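Local structure of L-ornithine N(5)-monooxygenase (Pseudomonas aeruginosa, 3S5W) at residues Lys265-Ser270 with Tyr305-Thr310; Glu241-Leu246 with Glu314-Val319; Gln84-Lys89 with Gly120-Cys125. The protein catalyses the FAD- and NADPH-dependent N5-hydroxylation of L-ornithine, the first step toward the hydroxamate groups of the siderophore pyoverdin. All coordinates share one frame; numbering follows the deposited sequence.

Contact 1: Lys265-Ser270 with Tyr305-Thr310; sequences KPADDS and YSVVDT. With NAP (NADP nicotinamide-adenine-dinucleotide phosphate), chain F.
Two backbone hydrogen bonds fasten V308 to the residues flanking P266, making a single beta bridge between two loops. V308 N donates to K265 O at 2.9 Å, and A267 N donates to V308 O. P266 itself lends a CA-H...O contact to V308 O. Packing is tight around V307: its CG1, anti to the carbonyl carbon (chi1 -74°), rests against P266 O, which leaves CG2 to meet A267 CB at 3.6 Å. The V308 side chain packs on Q237 and A240 of helix 237-249. The outer side is looser and watery. The exposed K265 side chain leads away from 305-310, P266 CB merely brushes T310 OG1 at 3.5 Å, and two waters bridge the ends: one accepts from K265 N and donates to S306 O, the other donates to A267 O and accepts from T310 N. D309, at the N-cap of helix 310-326, turns away and caps L312 N with OD1. The N-terminal end of 305-310 meets the cofactor. S306 N gives a nearly straight bond to NAP O1A (2.7 Å, 171°), and S306 OG binds NAP O2X, also at 2.7 Å. One serine thus grips both the pyrophosphate and the 2'-phosphate, the group that distinguishes NADP from NAD, a chemistry consistent with the enzyme's use of NADPH.

Contact 2: Glu241-Leu246 with Glu314-Val319; sequences EAFIDL and ERIYGV
I244 and F243 of helix 237-249 pack against I316, R315 and V319 of helix 310-326 in the Rossmann-type NADP domain, where helix 237-249 follows strand 228-233 and the glycine-rich NADP-binding turn. The two segments cross at 47° with their axes 10.7 Å apart, and side chains alone fill the gap: no hydrogen bond joins them. I316 is the bump from the second helix. Its CG1 lodges in the hollow between I244 and the F243 ring, touching I244 CG1 at 3.6 Å and F243 CD2 at 3.8 Å, while CG2 lies close to F243 CE2. F243 is thrown forward across the gap because its CG stands anti to the backbone N (chi1 -180°), and the far edge of the ring then meets V319 CG1, 4.0 Å from CZ and near the ring plane. I244 answers as the bump from the first helix, filling the notch lined by I316, R315 and V319, with CD1 4.2 Å from V319 CG2. Beyond the segments, the F243 ring reaches H331 edge-to-face and packs on A255 and M257 of strand 253-258, so helix 237-249 is packed on the parallel sheet. R315, partly exposed, borders the apolar seam. A bend at chi3 (70°) turns the guanidinium across I244, and NH2 forms a salt bridge with D248 farther along helix 237-249. One face of the guanidinium lies on I244 CG2, which comes to 3.5 Å from R315 NH2.

Contact 3: Gln84-Lys89 with Gly120-Cys125; sequences QISFLK and GTFYPC. With ONH (N~5~-hydroxy-L-ornithine), chain E; FAD (flavin-adenine dinucleotide), chain C.
F87 N donates to F122 O at 2.9 Å in the one hydrogen bond between 84-89 and 120-125; just before 84-89, L83 pairs with P124 by backbone. Beside it the F87 and F122 rings lie almost parallel, planes at 19°, but slid so far apart that they barely overlap; F87 CE2 meets F122 CD1 at 3.6 Å. The F87 side chain is directed here by a chi1 of 75°, which sets CG between the backbone N and the carbonyl carbon and brings CD2 against F122 O at the ring edge. F87 CB packs on P124 CD, and L88 CD1 lies more loosely against F122 CE1. Y123 covers the other end, its CD1 edge 3.3 Å from I85 O and one ring face lying against F122 CB. Two side-chain hydroxyls shape these backbones: S86 OG accepts from L88 N and T121 OG1 from Y123 N, both as ST turns, and a type I turn from S86 to K89 reverses the first loop. V104 of helix 103-109 packs on F87 and F103 on P124, while F116 meets F87 edge-to-face. The turn presents K89 to the product, its NZ donating to ONH OXT at 2.9 Å and weakly to ONH O. Q84 N binds FAD O4 at 2.8 Å, nearly straight, and I85 CD1 lies near both FAD O2 and ONH OXT. N274, N304 and S430 also hydrogen-bond ONH. One loop thus reads flavin pyrimidine edge and amino-acid carboxylate together in the active site of this flavin-dependent N-hydroxylase.

How the contacts relate
From the N terminus, contact 3 comes first: 120-125 returns to 84-89, closing a loop of thirty residues that carries helices 103-109 and 113-119. It is complete before the other two begin. Contact 2 then opens at 241-246 and closes only at 314-319. Within this span lies contact 1, where 305-310 comes back to 265-270 after a largely helical excursion; 305-310 leads directly into helix 310-326 and so into the second half of contact 2. Contact 1 ties the loop before helix 310-326 to 265-270, and contact 2 ties the helix itself to helix 237-249. Contacts 1 and 3 meet by packing at D269 and Y123, while 2 and 3 do not touch.

Contact 1: Lys265-Ser270 with Tyr305-Thr310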
loop_
_atom_site.group_PDB
_atom_site.type_symbol
_atom_site.label_atom_id
_atom_site.label_comp_id
_atom_site.label_asym_id
_atom_site.label_seq_id
_atom_site.Cartn_x
_atom_site.Cartn_y
_atom_site.Cartn_z
ATOM N N LYS A 265 7.661 -17.546 6.713
ATOM C CA LYS A 265 9.083 -17.206 6.787
ATOM C C LYS A 265 9.274 -15.792 7.306
ATOM O O LYS A 265 8.465 -14.927 6.990
ATOM C CB LYS A 265 9.723 -17.324 5.415
ATOM C CG LYS A 265 9.463 -18.720 4.829
ATOM C CD LYS A 265 10.558 -19.281 4.055
ATOM C CE LYS A 265 10.169 -20.694 3.612
ATOM N NZ LYS A 265 11.000 -21.008 2.431
ATOM N N PRO A 266 10.355 -15.567 8.079
ATOM C CA PRO A 266 10.472 -14.300 8.792
ATOM C C PRO A 266 10.956 -13.176 7.894
ATOM O O PRO A 266 11.846 -13.361 7.041
ATOM C CB PRO A 266 11.519 -14.595 9.888
ATOM C CG PRO A 266 12.368 -15.736 9.321
ATOM C CD PRO A 266 11.379 -16.558 8.506
ATOM N N ALA A 267 10.377 -12.009 8.129
ATOM C CA ALA A 267 10.799 -10.772 7.488
ATOM C C ALA A 267 12.199 -10.383 7.965
ATOM O O ALA A 267 12.453 -10.356 9.173
ATOM C CB ALA A 267 9.809 -9.666 7.817
ATOM N N ASP A 268 13.090 -10.095 7.012
ATOM C CA ASP A 268 14.448 -9.675 7.331
ATOM C C ASP A 268 14.520 -8.148 7.516
ATOM O O ASP A 268 14.453 -7.398 6.543
ATOM C CB ASP A 268 15.436 -10.125 6.240
ATOM C CG ASP A 268 16.912 -10.053 6.697
ATOM O OD1 ASP A 268 17.193 -9.375 7.724
ATOM O OD2 ASP A 268 17.783 -10.664 6.008
ATOM N N ASP A 269 14.658 -7.713 8.775
ATOM C CA ASP A 269 15.019 -6.324 9.094
ATOM C C ASP A 269 16.330 -6.252 9.943
ATOM O O ASP A 269 16.565 -5.265 10.634
ATOM C CB ASP A 269 13.836 -5.625 9.814
ATOM C CG ASP A 269 13.597 -6.194 11.218
ATOM O OD1 ASP A 269 14.042 -7.337 11.486
ATOM O OD2 ASP A 269 13.014 -5.478 12.060
ATOM N N SER A 270 17.193 -7.273 9.848
ATOM C CA SER A 270 18.517 -7.225 10.493
ATOM C C SER A 270 19.271 -5.995 9.914
ATOM O O SER A 270 19.022 -5.593 8.760
ATOM C CB SER A 270 19.296 -8.563 10.275
ATOM O OG SER A 270 19.584 -8.776 8.888
ATOM N N TYR A 305 8.457 -9.112 0.974
ATOM C CA TYR A 305 7.392 -9.874 0.325
ATOM C C TYR A 305 7.379 -11.316 0.802
ATOM O O TYR A 305 8.468 -11.910 0.987
ATOM C CB TYR A 305 7.596 -9.866 -1.204
ATOM C CG TYR A 305 7.469 -8.494 -1.816
ATOM C CD1 TYR A 305 6.205 -7.904 -1.959
ATOM C CD2 TYR A 305 8.598 -7.796 -2.282
ATOM C CE1 TYR A 305 6.057 -6.653 -2.519
ATOM C CE2 TYR A 305 8.470 -6.518 -2.855
ATOM C CZ TYR A 305 7.182 -5.958 -2.971
ATOM O OH TYR A 305 6.991 -4.710 -3.522
ATOM N N SER A 306 6.161 -11.857 0.992
ATOM C CA SER A 306 5.916 -13.248 1.423
ATOM C C SER A 306 6.604 -13.573 2.754
ATOM O O SER A 306 7.121 -14.698 2.957
ATOM C CB SER A 306 6.381 -14.255 0.351
ATOM O OG SER A 306 5.748 -13.998 -0.895
ATOM N N VAL A 307 6.610 -12.597 3.657
ATOM C CA VAL A 307 7.278 -12.789 4.941
ATOM C C VAL A 307 6.388 -12.183 6.035
ATOM O O VAL A 307 5.505 -11.348 5.760
ATOM C CB VAL A 307 8.672 -12.141 4.990
ATOM C CG1 VAL A 307 9.727 -12.955 4.160
ATOM C CG2 VAL A 307 8.640 -10.633 4.569
ATOM N N VAL A 308 6.637 -12.638 7.249
ATOM C CA VAL A 308 5.836 -12.327 8.427
ATOM C C VAL A 308 6.813 -11.906 9.545
ATOM O O VAL A 308 7.915 -12.481 9.669
ATOM C CB VAL A 308 5.097 -13.606 8.872
ATOM C CG1 VAL A 308 4.203 -13.376 10.081
ATOM C CG2 VAL A 308 4.261 -14.201 7.688
ATOM N N ASP A 309 6.424 -10.888 10.319
ATOM C CA ASP A 309 7.178 -10.512 11.522
ATOM C C ASP A 309 7.488 -11.751 12.394
ATOM O O ASP A 309 6.604 -12.580 12.651
ATOM C CB ASP A 309 6.396 -9.478 12.341
ATOM C CG ASP A 309 7.023 -9.255 13.701
ATOM O OD1 ASP A 309 6.462 -9.735 14.715
ATOM O OD2 ASP A 309 8.130 -8.658 13.746
ATOM N N THR A 310 8.757 -11.901 12.805
ATOM C CA THR A 310 9.162 -13.060 13.610
ATOM C C THR A 310 8.231 -13.362 14.789
ATOM O O THR A 310 7.874 -14.512 14.994
ATOM C CB THR A 310 10.638 -12.939 14.086
ATOM O OG1 THR A 310 11.477 -12.975 12.935
ATOM C CG2 THR A 310 11.039 -14.134 14.948
HETATM P PA NAP F . 2.800 -10.289 -0.033
HETATM O O1A NAP F . 3.994 -10.225 0.819
HETATM O O2A NAP F . 3.039 -9.983 -1.430
HETATM O O5B NAP F . 2.117 -11.690 0.258
HETATM C C5B NAP F . 1.342 -12.224 -0.750
HETATM C C4B NAP F . 1.034 -13.626 -0.269
HETATM O O4B NAP F . 0.057 -14.075 -1.164
HETATM C C3B NAP F . 2.262 -14.539 -0.397
HETATM O O3B NAP F . 2.116 -15.520 0.621
HETATM C C2B NAP F . 2.004 -15.152 -1.785
HETATM O O2B NAP F . 2.511 -16.452 -1.874
HETATM C C1B NAP F . 0.460 -15.247 -1.823
HETATM N N9A NAP F . 0.002 -15.295 -3.221
HETATM C C8A NAP F . 0.154 -14.316 -4.180
HETATM N N7A NAP F . -0.386 -14.744 -5.343
HETATM C C5A NAP F . -0.852 -15.988 -5.143
HETATM C C6A NAP F . -1.473 -16.904 -5.993
HETATM N N6A NAP F . -1.679 -16.603 -7.270
HETATM N N1A NAP F . -1.836 -18.119 -5.493
HETATM C C2A NAP F . -1.623 -18.467 -4.186
HETATM N N3A NAP F . -1.003 -17.563 -3.334
HETATM C C4A NAP F . -0.613 -16.356 -3.816
HETATM O O3 NAP F . 1.609 -9.371 0.555
HETATM P PN NAP F . 1.120 -8.973 2.065
HETATM O O1N NAP F . -0.156 -8.207 1.870
HETATM O O2N NAP F . 1.093 -10.145 3.000
HETATM O O5D NAP F . 2.327 -7.958 2.387
HETATM C C5D NAP F . 3.121 -7.821 3.546
HETATM C C4D NAP F . 3.367 -6.316 3.520
HETATM O O4D NAP F . 3.506 -5.686 4.765
HETATM C C3D NAP F . 4.580 -5.803 2.760
HETATM O O3D NAP F . 4.529 -6.138 1.394
HETATM C C2D NAP F . 4.459 -4.307 3.092
HETATM O O2D NAP F . 3.725 -3.504 2.175
HETATM C C1D NAP F . 3.728 -4.318 4.441
HETATM P P2B NAP F . 3.888 -16.830 -2.640
HETATM O O1X NAP F . 3.708 -18.330 -2.842
HETATM O O2X NAP F . 4.964 -16.435 -1.647
HETATM O O3X NAP F . 3.985 -16.017 -3.907
HETATM O O HOH W 1 6.010 -16.354 4.799
HETATM O O HOH W 2 10.780 -10.335 11.328
#

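Contact 2: Glu241-Leu246 with Glu314-Val319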
loop_
_atom_site.group_PDB
_atom_site.type_symbol
_atom_site.label_atom_id
_atom_site.label_comp_id
_atom_site.label_asym_id
_atom_site.label_seq_id
_atom_site.Cartn_x
_atom_site.Cartn_y
_atom_site.Cartn_z
ATOM N N GLU A 241 -1.861 -11.875 9.856
ATOM C CA GLU A 241 -2.713 -10.966 10.677
ATOM C C GLU A 241 -4.170 -11.395 10.637
ATOM O O GLU A 241 -4.838 -11.408 11.660
ATOM C CB GLU A 241 -2.547 -9.517 10.216
ATOM C CG GLU A 241 -1.168 -8.971 10.664
ATOM C CD GLU A 241 -0.932 -7.495 10.358
ATOM O OE1 GLU A 241 -1.785 -6.851 9.678
ATOM O OE2 GLU A 241 0.116 -6.962 10.825
ATOM N N ALA A 242 -4.661 -11.743 9.445
ATOM C CA ALA A 242 -6.017 -12.293 9.307
ATOM C C ALA A 242 -6.207 -13.535 10.166
ATOM O O ALA A 242 -7.203 -13.667 10.913
ATOM C CB ALA A 242 -6.312 -12.623 7.829
ATOM N N PHE A 243 -5.254 -14.467 10.092
ATOM C CA PHE A 243 -5.362 -15.644 10.921
ATOM C C PHE A 243 -5.448 -15.342 12.416
ATOM O O PHE A 243 -6.243 -15.937 13.125
ATOM C CB PHE A 243 -4.178 -16.592 10.701
ATOM C CG PHE A 243 -4.251 -17.832 11.541
ATOM C CD1 PHE A 243 -5.086 -18.896 11.161
ATOM C CD2 PHE A 243 -3.477 -17.952 12.707
ATOM C CE1 PHE A 243 -5.165 -20.060 11.954
ATOM C CE2 PHE A 243 -3.537 -19.099 13.509
ATOM C CZ PHE A 243 -4.393 -20.172 13.114
ATOM N N ILE A 244 -4.583 -14.467 12.903
ATOM C CA ILE A 244 -4.523 -14.214 14.342
ATOM C C ILE A 244 -5.819 -13.481 14.776
ATOM O O ILE A 244 -6.393 -13.761 15.865
ATOM C CB ILE A 244 -3.227 -13.412 14.672
ATOM C CG1 ILE A 244 -2.035 -14.375 14.762
ATOM C CG2 ILE A 244 -3.378 -12.557 15.941
ATOM C CD1 ILE A 244 -2.166 -15.519 15.859
ATOM N N ASP A 245 -6.288 -12.558 13.939
ATOM C CA ASP A 245 -7.566 -11.928 14.254
ATOM C C ASP A 245 -8.736 -12.929 14.355
ATOM O O ASP A 245 -9.527 -12.874 15.300
ATOM C CB ASP A 245 -7.925 -10.834 13.266
ATOM C CG ASP A 245 -8.975 -9.899 13.832
ATOM O OD1 ASP A 245 -8.695 -9.275 14.875
ATOM O OD2 ASP A 245 -10.050 -9.786 13.234
ATOM N N LEU A 246 -8.863 -13.838 13.378
ATOM C CA LEU A 246 -9.884 -14.887 13.477
ATOM C C LEU A 246 -9.699 -15.699 14.751
ATOM O O LEU A 246 -10.682 -15.937 15.502
ATOM C CB LEU A 246 -9.921 -15.801 12.237
ATOM C CG LEU A 246 -10.328 -15.041 10.957
ATOM C CD1 LEU A 246 -10.158 -15.941 9.740
ATOM C CD2 LEU A 246 -11.771 -14.564 11.062
ATOM N N GLU A 314 5.954 -16.784 15.645
ATOM C CA GLU A 314 6.018 -17.538 16.927
ATOM C C GLU A 314 4.613 -17.684 17.529
ATOM O O GLU A 314 4.235 -18.749 18.039
ATOM C CB GLU A 314 6.960 -16.813 17.912
ATOM C CG GLU A 314 8.448 -17.104 17.635
ATOM C CD GLU A 314 9.416 -16.122 18.356
ATOM O OE1 GLU A 314 10.591 -16.041 17.927
ATOM O OE2 GLU A 314 9.004 -15.430 19.331
ATOM N N ARG A 315 3.839 -16.602 17.443
ATOM C CA ARG A 315 2.455 -16.624 17.955
ATOM C C ARG A 315 1.611 -17.654 17.214
ATOM O O ARG A 315 0.892 -18.437 17.831
ATOM C CB ARG A 315 1.753 -15.278 17.835
ATOM C CG ARG A 315 2.059 -14.330 18.967
ATOM C CD ARG A 315 1.253 -13.025 18.812
ATOM N NE ARG A 315 -0.192 -13.149 19.041
ATOM C CZ ARG A 315 -1.034 -12.106 19.020
ATOM N NH1 ARG A 315 -0.567 -10.891 18.777
ATOM N NH2 ARG A 315 -2.334 -12.263 19.250
ATOM N N ILE A 316 1.711 -17.672 15.888
ATOM C CA ILE A 316 0.934 -18.632 15.113
ATOM C C ILE A 316 1.386 -20.082 15.381
ATOM O O ILE A 316 0.562 -21.002 15.565
ATOM C CB ILE A 316 0.942 -18.242 13.601
ATOM C CG1 ILE A 316 0.127 -16.942 13.439
ATOM C CG2 ILE A 316 0.291 -19.296 12.725
ATOM C CD1 ILE A 316 0.354 -16.249 12.113
ATOM N N TYR A 317 2.696 -20.287 15.411
ATOM C CA TYR A 317 3.209 -21.626 15.686
ATOM C C TYR A 317 2.665 -22.108 17.054
ATOM O O TYR A 317 2.267 -23.265 17.203
ATOM C CB TYR A 317 4.716 -21.595 15.719
ATOM C CG TYR A 317 5.303 -22.988 15.679
ATOM C CD1 TYR A 317 5.453 -23.644 14.462
ATOM C CD2 TYR A 317 5.698 -23.653 16.856
ATOM C CE1 TYR A 317 5.995 -24.930 14.396
ATOM C CE2 TYR A 317 6.255 -24.945 16.793
ATOM C CZ TYR A 317 6.395 -25.559 15.562
ATOM O OH TYR A 317 6.947 -26.825 15.429
ATOM N N GLY A 318 2.595 -21.180 18.007
ATOM C CA GLY A 318 2.074 -21.474 19.355
ATOM C C GLY A 318 0.619 -21.919 19.302
ATOM O O GLY A 318 0.203 -22.821 20.044
ATOM N N VAL A 319 -0.180 -21.237 18.470
ATOM C CA VAL A 319 -1.595 -21.608 18.303
ATOM C C VAL A 319 -1.699 -23.073 17.828
ATOM O O VAL A 319 -2.475 -23.882 18.381
ATOM C CB VAL A 319 -2.324 -20.656 17.314
ATOM C CG1 VAL A 319 -3.719 -21.232 16.950
ATOM C CG2 VAL A 319 -2.429 -19.229 17.909
#

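Contact 3: Gln84-Lys89 with Gly120-Cys125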
loop_
_atom_site.group_PDB
_atom_site.type_symbol
_atom_site.label_atom_id
_atom_site.label_comp_id
_atom_site.label_asym_id
_atom_site.label_seq_id
_atom_site.Cartn_x
_atom_site.Cartn_y
_atom_site.Cartn_z
ATOM N N GLN A 84 5.155 -2.002 10.524
ATOM C CA GLN A 84 6.330 -2.831 10.241
ATOM C C GLN A 84 7.531 -1.996 9.862
ATOM O O GLN A 84 8.386 -2.438 9.077
ATOM C CB GLN A 84 6.034 -3.791 9.111
ATOM C CG GLN A 84 4.689 -4.368 9.213
ATOM C CD GLN A 84 4.600 -5.573 8.379
ATOM O OE1 GLN A 84 5.251 -6.589 8.663
ATOM N NE2 GLN A 84 3.829 -5.479 7.303
ATOM N N ILE A 85 7.588 -0.790 10.421
ATOM C CA ILE A 85 8.682 0.141 10.167
ATOM C C ILE A 85 8.827 1.017 11.420
ATOM O O ILE A 85 7.835 1.220 12.130
ATOM C CB ILE A 85 8.377 0.981 8.905
ATOM C CG1 ILE A 85 9.658 1.610 8.308
ATOM C CG2 ILE A 85 7.261 2.007 9.177
ATOM C CD1 ILE A 85 9.419 2.283 6.919
ATOM N N SER A 86 10.032 1.515 11.718
ATOM C CA SER A 86 10.208 2.426 12.883
ATOM C C SER A 86 9.361 3.694 12.728
ATOM O O SER A 86 9.239 4.228 11.619
ATOM C CB SER A 86 11.679 2.834 13.046
ATOM O OG SER A 86 11.863 3.816 14.068
ATOM N N PHE A 87 8.805 4.178 13.838
ATOM C CA PHE A 87 8.069 5.437 13.820
ATOM C C PHE A 87 8.934 6.632 13.369
ATOM O O PHE A 87 8.401 7.651 12.974
ATOM C CB PHE A 87 7.422 5.716 15.175
ATOM C CG PHE A 87 8.392 6.178 16.243
ATOM C CD1 PHE A 87 8.815 7.505 16.305
ATOM C CD2 PHE A 87 8.869 5.282 17.197
ATOM C CE1 PHE A 87 9.688 7.938 17.310
ATOM C CE2 PHE A 87 9.740 5.714 18.199
ATOM C CZ PHE A 87 10.157 7.052 18.237
ATOM N N LEU A 88 10.255 6.502 13.435
ATOM C CA LEU A 88 11.141 7.551 12.954
ATOM C C LEU A 88 11.148 7.670 11.411
ATOM O O LEU A 88 11.660 8.647 10.868
ATOM C CB LEU A 88 12.559 7.354 13.482
ATOM C CG LEU A 88 12.765 7.540 14.994
ATOM C CD1 LEU A 88 14.168 7.086 15.406
ATOM C CD2 LEU A 88 12.514 9.009 15.404
ATOM N N LYS A 89 10.593 6.676 10.728
ATOM C CA LYS A 89 10.407 6.746 9.262
ATOM C C LYS A 89 8.977 7.269 8.985
ATOM O O LYS A 89 8.208 6.707 8.183
ATOM C CB LYS A 89 10.686 5.380 8.639
ATOM C CG LYS A 89 12.181 4.930 8.818
ATOM C CD LYS A 89 12.633 4.031 7.669
ATOM C CE LYS A 89 13.993 3.397 7.904
ATOM N NZ LYS A 89 14.440 2.599 6.682
ATOM N N GLY A 120 8.137 1.941 25.200
ATOM C CA GLY A 120 9.426 1.452 24.789
ATOM C C GLY A 120 9.346 0.626 23.500
ATOM O O GLY A 120 10.070 -0.355 23.357
ATOM N N THR A 121 8.479 1.033 22.567
ATOM C CA THR A 121 8.432 0.385 21.238
ATOM C C THR A 121 8.736 1.366 20.095
ATOM O O THR A 121 8.305 2.523 20.141
ATOM C CB THR A 121 7.088 -0.331 20.984
ATOM O OG1 THR A 121 7.141 -0.971 19.708
ATOM C CG2 THR A 121 5.882 0.638 21.014
ATOM N N PHE A 122 9.498 0.933 19.092
ATOM C CA PHE A 122 9.607 1.704 17.836
ATOM C C PHE A 122 8.415 1.506 16.900
ATOM O O PHE A 122 8.303 2.186 15.873
ATOM C CB PHE A 122 10.872 1.353 17.082
ATOM C CG PHE A 122 12.074 1.978 17.642
ATOM C CD1 PHE A 122 12.354 3.320 17.391
ATOM C CD2 PHE A 122 12.906 1.264 18.464
ATOM C CE1 PHE A 122 13.481 3.932 17.923
ATOM C CE2 PHE A 122 14.022 1.861 19.006
ATOM C CZ PHE A 122 14.315 3.196 18.725
ATOM N N TYR A 123 7.542 0.570 17.249
ATOM C CA TYR A 123 6.459 0.155 16.353
ATOM C C TYR A 123 5.073 0.459 16.902
ATOM O O TYR A 123 4.463 -0.407 17.516
ATOM C CB TYR A 123 6.590 -1.353 16.043
ATOM C CG TYR A 123 7.964 -1.673 15.583
ATOM C CD1 TYR A 123 8.406 -1.222 14.337
ATOM C CD2 TYR A 123 8.870 -2.346 16.412
ATOM C CE1 TYR A 123 9.687 -1.445 13.905
ATOM C CE2 TYR A 123 10.179 -2.584 15.982
ATOM C CZ TYR A 123 10.569 -2.133 14.725
ATOM O OH TYR A 123 11.839 -2.353 14.252
ATOM N N PRO A 124 4.542 1.673 16.649
ATOM C CA PRO A 124 3.156 1.902 17.078
ATOM C C PRO A 124 2.195 0.979 16.333
ATOM O O PRO A 124 2.555 0.423 15.294
ATOM C CB PRO A 124 2.895 3.366 16.679
ATOM C CG PRO A 124 3.826 3.632 15.590
ATOM C CD PRO A 124 5.070 2.821 15.884
ATOM N N CYS A 125 0.996 0.809 16.861
ATOM C CA CYS A 125 -0.045 0.071 16.165
ATOM C C CYS A 125 -0.396 0.847 14.876
ATOM O O CYS A 125 -0.269 2.089 14.835
ATOM C CB CYS A 125 -1.269 -0.071 17.067
ATOM S SG CYS A 125 -0.902 -1.137 18.501
HETATM C C ONH E . 12.496 -0.249 6.649
HETATM N N ONH E . 12.459 -2.683 7.029
HETATM O O ONH E . 13.077 -0.208 7.774
HETATM C CA ONH E . 11.931 -1.568 6.205
HETATM C CB ONH E . 10.399 -1.500 6.207
HETATM C CD ONH E . 8.340 -2.736 5.661
HETATM N NE ONH E . 7.890 -3.999 5.135
HETATM C CG ONH E . 9.851 -2.806 5.657
HETATM O OZ ONH E . 6.598 -4.378 5.422
HETATM O OXT ONH E . 12.363 0.741 5.874
HETATM P PA FAD C . -1.816 4.615 -0.469
HETATM O O1A FAD C . -2.313 3.310 -0.966
HETATM O O2A FAD C . -1.597 4.700 1.052
HETATM O O5B FAD C . -2.857 5.793 -0.881
HETATM C C5B FAD C . -3.394 5.814 -2.183
HETATM C C4B FAD C . -4.600 6.733 -2.084
HETATM O O4B FAD C . -5.103 6.903 -3.381
HETATM C C3B FAD C . -5.711 6.082 -1.267
HETATM O O3B FAD C . -6.053 6.912 -0.174
HETATM C C2B FAD C . -6.873 5.922 -2.256
HETATM O O2B FAD C . -8.126 6.279 -1.684
HETATM C C1B FAD C . -6.521 6.922 -3.315
HETATM N N9A FAD C . -6.954 6.593 -4.669
HETATM C C8A FAD C . -6.737 5.418 -5.382
HETATM N N7A FAD C . -7.252 5.597 -6.635
HETATM C C5A FAD C . -7.754 6.859 -6.712
HETATM C C6A FAD C . -8.384 7.556 -7.742
HETATM N N6A FAD C . -8.373 7.077 -8.997
HETATM N N1A FAD C . -8.802 8.862 -7.495
HETATM C C2A FAD C . -8.599 9.488 -6.282
HETATM N N3A FAD C . -7.969 8.796 -5.253
HETATM C C4A FAD C . -7.561 7.502 -5.479
HETATM N N1 FAD C . 4.429 0.401 4.543
HETATM C C2 FAD C . 5.341 0.597 5.572
HETATM O O2 FAD C . 6.373 1.217 5.371
HETATM N N3 FAD C . 5.098 0.096 6.833
HETATM C C4 FAD C . 3.947 -0.597 7.116
HETATM O O4 FAD C . 3.749 -0.990 8.278
HETATM C C4X FAD C . 3.023 -0.815 6.075
HETATM N N5 FAD C . 1.859 -1.528 6.322
HETATM C C5X FAD C . 0.957 -1.752 5.294
HETATM C C6 FAD C . -0.215 -2.476 5.557
HETATM C C7 FAD C . -1.138 -2.718 4.549
HETATM C C7M FAD C . -2.371 -3.512 4.904
HETATM C C8 FAD C . -0.875 -2.258 3.264
HETATM C C8M FAD C . -1.829 -2.479 2.125
HETATM C C9 FAD C . 0.283 -1.538 2.991
HETATM C C9A FAD C . 1.209 -1.258 4.005
HETATM N N10 FAD C . 2.382 -0.538 3.751
HETATM C C10 FAD C . 3.290 -0.338 4.784
HETATM C "C1'" FAD C . 2.734 -0.038 2.384
HETATM C "C2'" FAD C . 1.895 1.166 1.908
HETATM O "O2'" FAD C . 1.915 1.051 0.481
HETATM C "C3'" FAD C . 2.561 2.462 2.344
HETATM O "O3'" FAD C . 2.720 2.530 3.775
HETATM C "C4'" FAD C . 1.732 3.702 1.924
HETATM O "O4'" FAD C . 0.375 3.510 2.307
HETATM C "C5'" FAD C . 1.865 4.093 0.429
HETATM O "O5'" FAD C . 1.362 5.409 0.297
HETATM P P FAD C . 0.679 5.962 -1.063
HETATM O O1P FAD C . 0.144 7.327 -0.707
HETATM O O2P FAD C . 1.721 5.867 -2.144
HETATM O O3P FAD C . -0.508 4.931 -1.329
#